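PDB 3LLV: exopolyphosphatase-related protein from Archaeoglobus fulgidus, which probably binds NAD(P) through this Rossmann-type TrkA-N domain, one piece of a longer DHH-family protein to which nucleic acid binding is tentatively assigned. Local coordinates for residues Phe83-Leu88 / Glu110-Ala115; Tyr98-Val103 / Leu119-Ala124. All coordinates share one frame; numbering follows the deposited sequence.

In the fold
Both contacts lie in one Rossmann-type domain, at the end of the parallel sheet where strand 119-122 is the edge strand within the chain. Contact 1 packs two helices against each other, and contact 2 pairs two strands beneath them; their centres are about 10 Å apart. Phe112 of contact 1 connects the layers. Its CG lies 3.6 Å from Val103 CG2 of contact 2, and it also touches Val101 and Val120. A probable hydrogen bond of 2.9 Å from Asn84 ND2 to Arg102 O makes a second tie. Arg102 also carries the phosphate ion, which is further bound by the backbone N of Ala17.

Contact 1 of 2, residues Phe83-Leu88 / Glu110-Ala115; sequences FNLKIL and EEFEEA
Helices 83-88 and 110-114 run nearly parallel, with 13° between their directions and axes 10.5 Å apart at closest approach; Leu85 lies nearest Phe112 by CA, and Leu88 nearest Ala115. The ring of Phe112 reaches from its own helix to the backbone of Asn84 and Leu85. Its chi1 of -82° sets CG beside the backbone N, anti to the carbonyl carbon. Leu85 meets the ring with two parts of its side chain. Methyl CD1 sits over the centre of one face, 3.9 Å from the centroid, in a CH-pi contact. CB lies 3.7 Å from CZ at the tip of the ring. Backbone atoms of Asn84 and Leu85 come up to CE1; of these, Asn84 C is at the ring edge. Leu88 CD2 approaches CD1 of the ring obliquely and lies 3.8 Å from Ala115 CB. The same Ala115 methyl touches Leu85 CD1, so both leucines meet on it. At the partly exposed Glu111, Leu85 CD2 packs against the carboxylate carbon CD, and these two side chains cross at about a right angle. No hydrogen bond links the segments. The amide of Asn84 instead turns ND2 to Gly78 O, besides its bond to Arg102. An alanine in place of Phe112 would probably leave Leu85 CD1 without the ring face beneath it and open a gap between the helices and above Val101 and Val103. Asn84 and Leu88 also touch Ile76. This is the packing of neighbouring helices on one face of a Rossmann sheet: helix 81-94 leads into strand 99-103, and helix 109-114 forms the crossover from that strand to strand 119-122.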
loop_
_atom_site.group_PDB
_atom_site.type_symbol
_atom_site.label_atom_id
_atom_site.label_comp_id
_atom_site.label_asym_id
_atom_site.label_seq_id
_atom_site.Cartn_x
_atom_site.Cartn_y
_atom_site.Cartn_z
ATOM N N PHE A 83 -8.021 -5.422 -8.176
ATOM C CA PHE A 83 -8.059 -4.020 -7.798
ATOM C C PHE A 83 -6.671 -3.424 -7.645
ATOM O O PHE A 83 -6.406 -2.309 -8.130
ATOM C CB PHE A 83 -8.902 -3.797 -6.524
ATOM C CG PHE A 83 -9.351 -2.376 -6.335
ATOM C CD1 PHE A 83 -10.066 -1.713 -7.340
ATOM C CD2 PHE A 83 -9.094 -1.704 -5.143
ATOM C CE1 PHE A 83 -10.483 -0.403 -7.161
ATOM C CE2 PHE A 83 -9.519 -0.380 -4.957
ATOM C CZ PHE A 83 -10.208 0.262 -5.963
ATOM N N ASN A 84 -5.766 -4.178 -7.019
ATOM C CA ASN A 84 -4.394 -3.711 -6.826
ATOM C C ASN A 84 -3.679 -3.492 -8.166
ATOM O O ASN A 84 -2.876 -2.581 -8.295
ATOM C CB ASN A 84 -3.598 -4.711 -5.964
ATOM C CG ASN A 84 -3.969 -4.640 -4.496
ATOM O OD1 ASN A 84 -4.856 -3.883 -4.086
ATOM N ND2 ASN A 84 -3.299 -5.457 -3.691
ATOM N N LEU A 85 -3.998 -4.311 -9.169
ATOM C CA LEU A 85 -3.350 -4.178 -10.468
ATOM C C LEU A 85 -3.838 -2.884 -11.118
ATOM O O LEU A 85 -3.046 -2.119 -11.693
ATOM C CB LEU A 85 -3.621 -5.419 -11.348
ATOM C CG LEU A 85 -2.887 -5.463 -12.675
ATOM C CD1 LEU A 85 -1.360 -5.565 -12.442
ATOM C CD2 LEU A 85 -3.343 -6.666 -13.474
ATOM N N LYS A 86 -5.142 -2.621 -10.985
ATOM C CA LYS A 86 -5.717 -1.381 -11.496
ATOM C C LYS A 86 -5.102 -0.168 -10.811
ATOM O O LYS A 86 -4.811 0.851 -11.479
ATOM C CB LYS A 86 -7.227 -1.395 -11.327
ATOM C CG LYS A 86 -7.939 -2.235 -12.359
ATOM C CD LYS A 86 -9.432 -2.255 -12.057
ATOM C CE LYS A 86 -10.251 -2.609 -13.286
ATOM N NZ LYS A 86 -9.869 -3.931 -13.856
ATOM N N ILE A 87 -4.873 -0.283 -9.503
ATOM C CA ILE A 87 -4.271 0.812 -8.745
ATOM C C ILE A 87 -2.851 1.064 -9.230
ATOM O O ILE A 87 -2.452 2.212 -9.506
ATOM C CB ILE A 87 -4.245 0.493 -7.233
ATOM C CG1 ILE A 87 -5.680 0.487 -6.659
ATOM C CG2 ILE A 87 -3.308 1.435 -6.508
ATOM C CD1 ILE A 87 -5.753 -0.144 -5.292
ATOM N N LEU A 88 -2.100 -0.022 -9.391
ATOM C CA LEU A 88 -0.698 0.073 -9.805
ATOM C C LEU A 88 -0.614 0.702 -11.211
ATOM O O LEU A 88 0.261 1.518 -11.463
ATOM C CB LEU A 88 -0.068 -1.327 -9.818
ATOM C CG LEU A 88 1.345 -1.469 -10.423
ATOM C CD1 LEU A 88 2.342 -0.585 -9.655
ATOM C CD2 LEU A 88 1.794 -2.944 -10.406
ATOM N N GLU A 110 4.183 -12.123 -11.840
ATOM C CA GLU A 110 4.848 -11.619 -13.040
ATOM C C GLU A 110 4.115 -10.436 -13.658
ATOM O O GLU A 110 4.745 -9.437 -14.014
ATOM C CB GLU A 110 5.042 -12.723 -14.081
ATOM C CG GLU A 110 5.806 -12.260 -15.340
ATOM C CD GLU A 110 7.205 -11.695 -15.045
ATOM O OE1 GLU A 110 7.775 -11.989 -13.965
ATOM O OE2 GLU A 110 7.748 -10.960 -15.911
ATOM N N GLU A 111 2.790 -10.542 -13.769
ATOM C CA GLU A 111 2.013 -9.428 -14.321
ATOM C C GLU A 111 2.115 -8.152 -13.476
ATOM O O GLU A 111 2.103 -7.049 -14.030
ATOM C CB GLU A 111 0.563 -9.811 -14.609
ATOM C CG GLU A 111 -0.324 -9.925 -13.401
ATOM C CD GLU A 111 -1.774 -10.261 -13.759
ATOM O OE1 GLU A 111 -2.562 -10.496 -12.823
ATOM O OE2 GLU A 111 -2.131 -10.289 -14.958
ATOM N N PHE A 112 2.253 -8.293 -12.151
ATOM C CA PHE A 112 2.467 -7.118 -11.308
ATOM C C PHE A 112 3.855 -6.516 -11.557
ATOM O O PHE A 112 4.006 -5.287 -11.642
ATOM C CB PHE A 112 2.235 -7.444 -9.830
ATOM C CG PHE A 112 0.781 -7.422 -9.433
ATOM C CD1 PHE A 112 0.215 -6.265 -8.883
ATOM C CD2 PHE A 112 -0.023 -8.526 -9.653
ATOM C CE1 PHE A 112 -1.119 -6.238 -8.544
ATOM C CE2 PHE A 112 -1.362 -8.517 -9.311
ATOM C CZ PHE A 112 -1.919 -7.353 -8.753
ATOM N N GLU A 113 4.852 -7.374 -11.707
ATOM C CA GLU A 113 6.189 -6.897 -12.046
ATOM C C GLU A 113 6.175 -6.184 -13.397
ATOM O O GLU A 113 6.695 -5.072 -13.515
ATOM C CB GLU A 113 7.223 -8.043 -11.964
ATOM C CG GLU A 113 7.321 -8.531 -10.502
ATOM C CD GLU A 113 8.380 -9.564 -10.275
ATOM O OE1 GLU A 113 8.830 -10.182 -11.258
ATOM O OE2 GLU A 113 8.755 -9.761 -9.096
ATOM N N GLU A 114 5.517 -6.790 -14.390
ATOM C CA GLU A 114 5.399 -6.198 -15.735
ATOM C C GLU A 114 4.673 -4.847 -15.735
ATOM O O GLU A 114 4.989 -3.947 -16.542
ATOM C CB GLU A 114 4.713 -7.184 -16.681
ATOM C CG GLU A 114 5.590 -8.388 -17.006
ATOM C CD GLU A 114 4.857 -9.511 -17.762
ATOM O OE1 GLU A 114 5.554 -10.399 -18.298
ATOM O OE2 GLU A 114 3.601 -9.526 -17.798
ATOM N N ALA A 115 3.704 -4.716 -14.836
ATOM C CA ALA A 115 2.949 -3.460 -14.692
ATOM C C ALA A 115 3.658 -2.399 -13.841
ATOM O O ALA A 115 3.112 -1.307 -13.630
ATOM C CB ALA A 115 1.548 -3.752 -14.156
#

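Contact 2 of 2, residues Tyr98-Val103 / Leu119-Ala124; sequences YAIVRV and LVVLVA. With PO4 (phosphate ion), chain B.
Strands 99-103 and 119-122 pair in parallel register, Ile100 beside Leu119 through Val103 beside Leu122. Val101 gives its N-H to Leu119 and takes one from Val121; Val103 gives to Val121 and takes from Val123. Leu119 N to Ala99 O is weak at 3.3 Å, while Val121 N to Val101 O is shorter at 2.8 Å. The last bond, Val123 N to Val103 O, continues the pairing into the first turn of helix 123-137. The tight part lies under helix 109-114, on the face of Val120 and the buried Val101, Val103 and Leu122. Val103 CG2 packs against Val120 CG1 at 3.7 Å. With CG1 anti to the backbone N (chi1 173°), Val103 also sets that methyl 3.8 Å from Leu122 CD2, the two side chains lying side by side. The face of Ile100, Arg102, Leu119 and Val121 is the solvent side, where Leu119 and Val121 are exposed. Ile100 CG2 meets Val121 CG2, and Leu119 CD1 meets the Tyr98 hydroxyl, near the plane of the ring. The chain of Arg102 is extended from CG to NE, and NE passes 3.5 Å from Val123 CG2. Its guanidinium holds the phosphate ion with two N-H groups. NH1 to O1, at 2.6 Å and in the guanidinium plane, is nearly straight; NH2 to O2, at 2.7 Å, is more bent. NH1 also reaches Thr77 O, which would help fix its rotation. The ion probably came from the crystallisation liquor. The two-bond grip of Arg102 implies an anion site at the C-terminal ends of the strands, consistent with binding of a dinucleotide phosphate.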
loop_
_atom_site.group_PDB
_atom_site.type_symbol
_atom_site.label_atom_id
_atom_site.label_comp_id
_atom_site.label_asym_id
_atom_site.label_seq_id
_atom_site.Cartn_x
_atom_site.Cartn_y
_atom_site.Cartn_z
ATOM N N TYR A 98 8.492 4.645 -6.292
ATOM C CA TYR A 98 8.688 3.260 -5.871
ATOM C C TYR A 98 7.410 2.682 -5.235
ATOM O O TYR A 98 6.791 3.340 -4.383
ATOM C CB TYR A 98 9.816 3.260 -4.864
ATOM C CG TYR A 98 10.411 1.916 -4.577
ATOM C CD1 TYR A 98 11.510 1.461 -5.293
ATOM C CD2 TYR A 98 9.896 1.107 -3.563
ATOM C CE1 TYR A 98 12.079 0.237 -5.025
ATOM C CE2 TYR A 98 10.489 -0.131 -3.266
ATOM C CZ TYR A 98 11.569 -0.550 -4.014
ATOM O OH TYR A 98 12.161 -1.782 -3.746
ATOM N N ALA A 99 7.002 1.489 -5.686
ATOM C CA ALA A 99 5.760 0.864 -5.201
ATOM C C ALA A 99 6.000 -0.563 -4.759
ATOM O O ALA A 99 6.720 -1.328 -5.431
ATOM C CB ALA A 99 4.668 0.902 -6.267
ATOM N N ILE A 100 5.425 -0.911 -3.606
ATOM C CA ILE A 100 5.500 -2.291 -3.116
ATOM C C ILE A 100 4.063 -2.745 -3.058
ATOM O O ILE A 100 3.221 -2.068 -2.478
ATOM C CB ILE A 100 6.109 -2.375 -1.721
ATOM C CG1 ILE A 100 7.512 -1.733 -1.699
ATOM C CG2 ILE A 100 6.127 -3.853 -1.251
ATOM C CD1 ILE A 100 8.139 -1.710 -0.309
ATOM N N VAL A 101 3.779 -3.889 -3.682
ATOM C CA VAL A 101 2.394 -4.276 -3.890
ATOM C C VAL A 101 2.127 -5.653 -3.330
ATOM O O VAL A 101 2.894 -6.571 -3.581
ATOM C CB VAL A 101 2.072 -4.265 -5.397
ATOM C CG1 VAL A 101 0.573 -4.418 -5.619
ATOM C CG2 VAL A 101 2.607 -2.978 -6.027
ATOM N N ARG A 102 1.045 -5.759 -2.559
ATOM C CA ARG A 102 0.528 -7.044 -2.065
ATOM C C ARG A 102 -0.207 -7.854 -3.151
ATOM O O ARG A 102 -1.080 -7.336 -3.857
ATOM C CB ARG A 102 -0.400 -6.757 -0.877
ATOM C CG ARG A 102 -1.031 -8.007 -0.298
ATOM C CD ARG A 102 -2.085 -7.570 0.717
ATOM N NE ARG A 102 -2.799 -8.698 1.262
ATOM C CZ ARG A 102 -3.466 -8.666 2.407
ATOM N NH1 ARG A 102 -3.500 -7.530 3.126
ATOM N NH2 ARG A 102 -4.100 -9.762 2.823
ATOM N N VAL A 103 0.182 -9.118 -3.305
ATOM C CA VAL A 103 -0.420 -10.008 -4.300
ATOM C C VAL A 103 -0.785 -11.298 -3.586
ATOM O O VAL A 103 0.024 -11.861 -2.864
ATOM C CB VAL A 103 0.562 -10.235 -5.456
ATOM C CG1 VAL A 103 0.053 -11.302 -6.467
ATOM C CG2 VAL A 103 0.835 -8.918 -6.172
ATOM N N LEU A 119 8.555 -4.050 -6.011
ATOM C CA LEU A 119 8.576 -5.262 -5.201
ATOM C C LEU A 119 7.149 -5.770 -5.058
ATOM O O LEU A 119 6.215 -4.978 -4.952
ATOM C CB LEU A 119 9.142 -5.013 -3.814
ATOM C CG LEU A 119 10.625 -4.680 -3.732
ATOM C CD1 LEU A 119 11.031 -4.362 -2.283
ATOM C CD2 LEU A 119 11.508 -5.824 -4.296
ATOM N N VAL A 120 7.023 -7.092 -5.078
ATOM C CA VAL A 120 5.784 -7.777 -4.794
ATOM C C VAL A 120 5.878 -8.483 -3.432
ATOM O O VAL A 120 6.840 -9.212 -3.170
ATOM C CB VAL A 120 5.433 -8.741 -5.931
ATOM C CG1 VAL A 120 4.336 -9.748 -5.488
ATOM C CG2 VAL A 120 5.008 -7.946 -7.152
ATOM N N VAL A 121 4.889 -8.255 -2.568
ATOM C CA VAL A 121 4.773 -9.027 -1.335
ATOM C C VAL A 121 3.695 -10.072 -1.610
ATOM O O VAL A 121 2.516 -9.740 -1.668
ATOM C CB VAL A 121 4.380 -8.125 -0.161
ATOM C CG1 VAL A 121 3.935 -8.953 1.075
ATOM C CG2 VAL A 121 5.549 -7.204 0.209
ATOM N N LEU A 122 4.105 -11.296 -1.816
ATOM C CA LEU A 122 3.152 -12.364 -1.975
ATOM C C LEU A 122 2.662 -12.802 -0.623
ATOM O O LEU A 122 3.431 -13.088 0.193
ATOM C CB LEU A 122 3.807 -13.577 -2.636
ATOM C CG LEU A 122 3.985 -13.546 -4.140
ATOM C CD1 LEU A 122 4.747 -14.797 -4.600
ATOM C CD2 LEU A 122 2.682 -13.500 -4.817
ATOM N N VAL A 123 1.360 -12.903 -0.457
ATOM C CA VAL A 123 0.783 -13.235 0.848
ATOM C C VAL A 123 1.353 -14.564 1.348
ATOM O O VAL A 123 1.772 -14.664 2.504
ATOM C CB VAL A 123 -0.744 -13.187 0.819
ATOM C CG1 VAL A 123 -1.338 -13.674 2.162
ATOM C CG2 VAL A 123 -1.152 -11.735 0.584
ATOM N N ALA A 124 1.442 -15.547 0.455
ATOM C CA ALA A 124 1.905 -16.877 0.855
ATOM C C ALA A 124 3.343 -16.820 1.359
ATOM O O ALA A 124 3.680 -17.497 2.315
ATOM C CB ALA A 124 1.789 -17.872 -0.277
HETATM P P PO4 B . -5.959 -7.902 5.534
HETATM O O1 PO4 B . -4.785 -6.985 5.370
HETATM O O2 PO4 B . -6.053 -8.948 4.451
HETATM O O3 PO4 B . -5.912 -8.585 6.877
HETATM O O4 PO4 B . -7.213 -7.065 5.448
#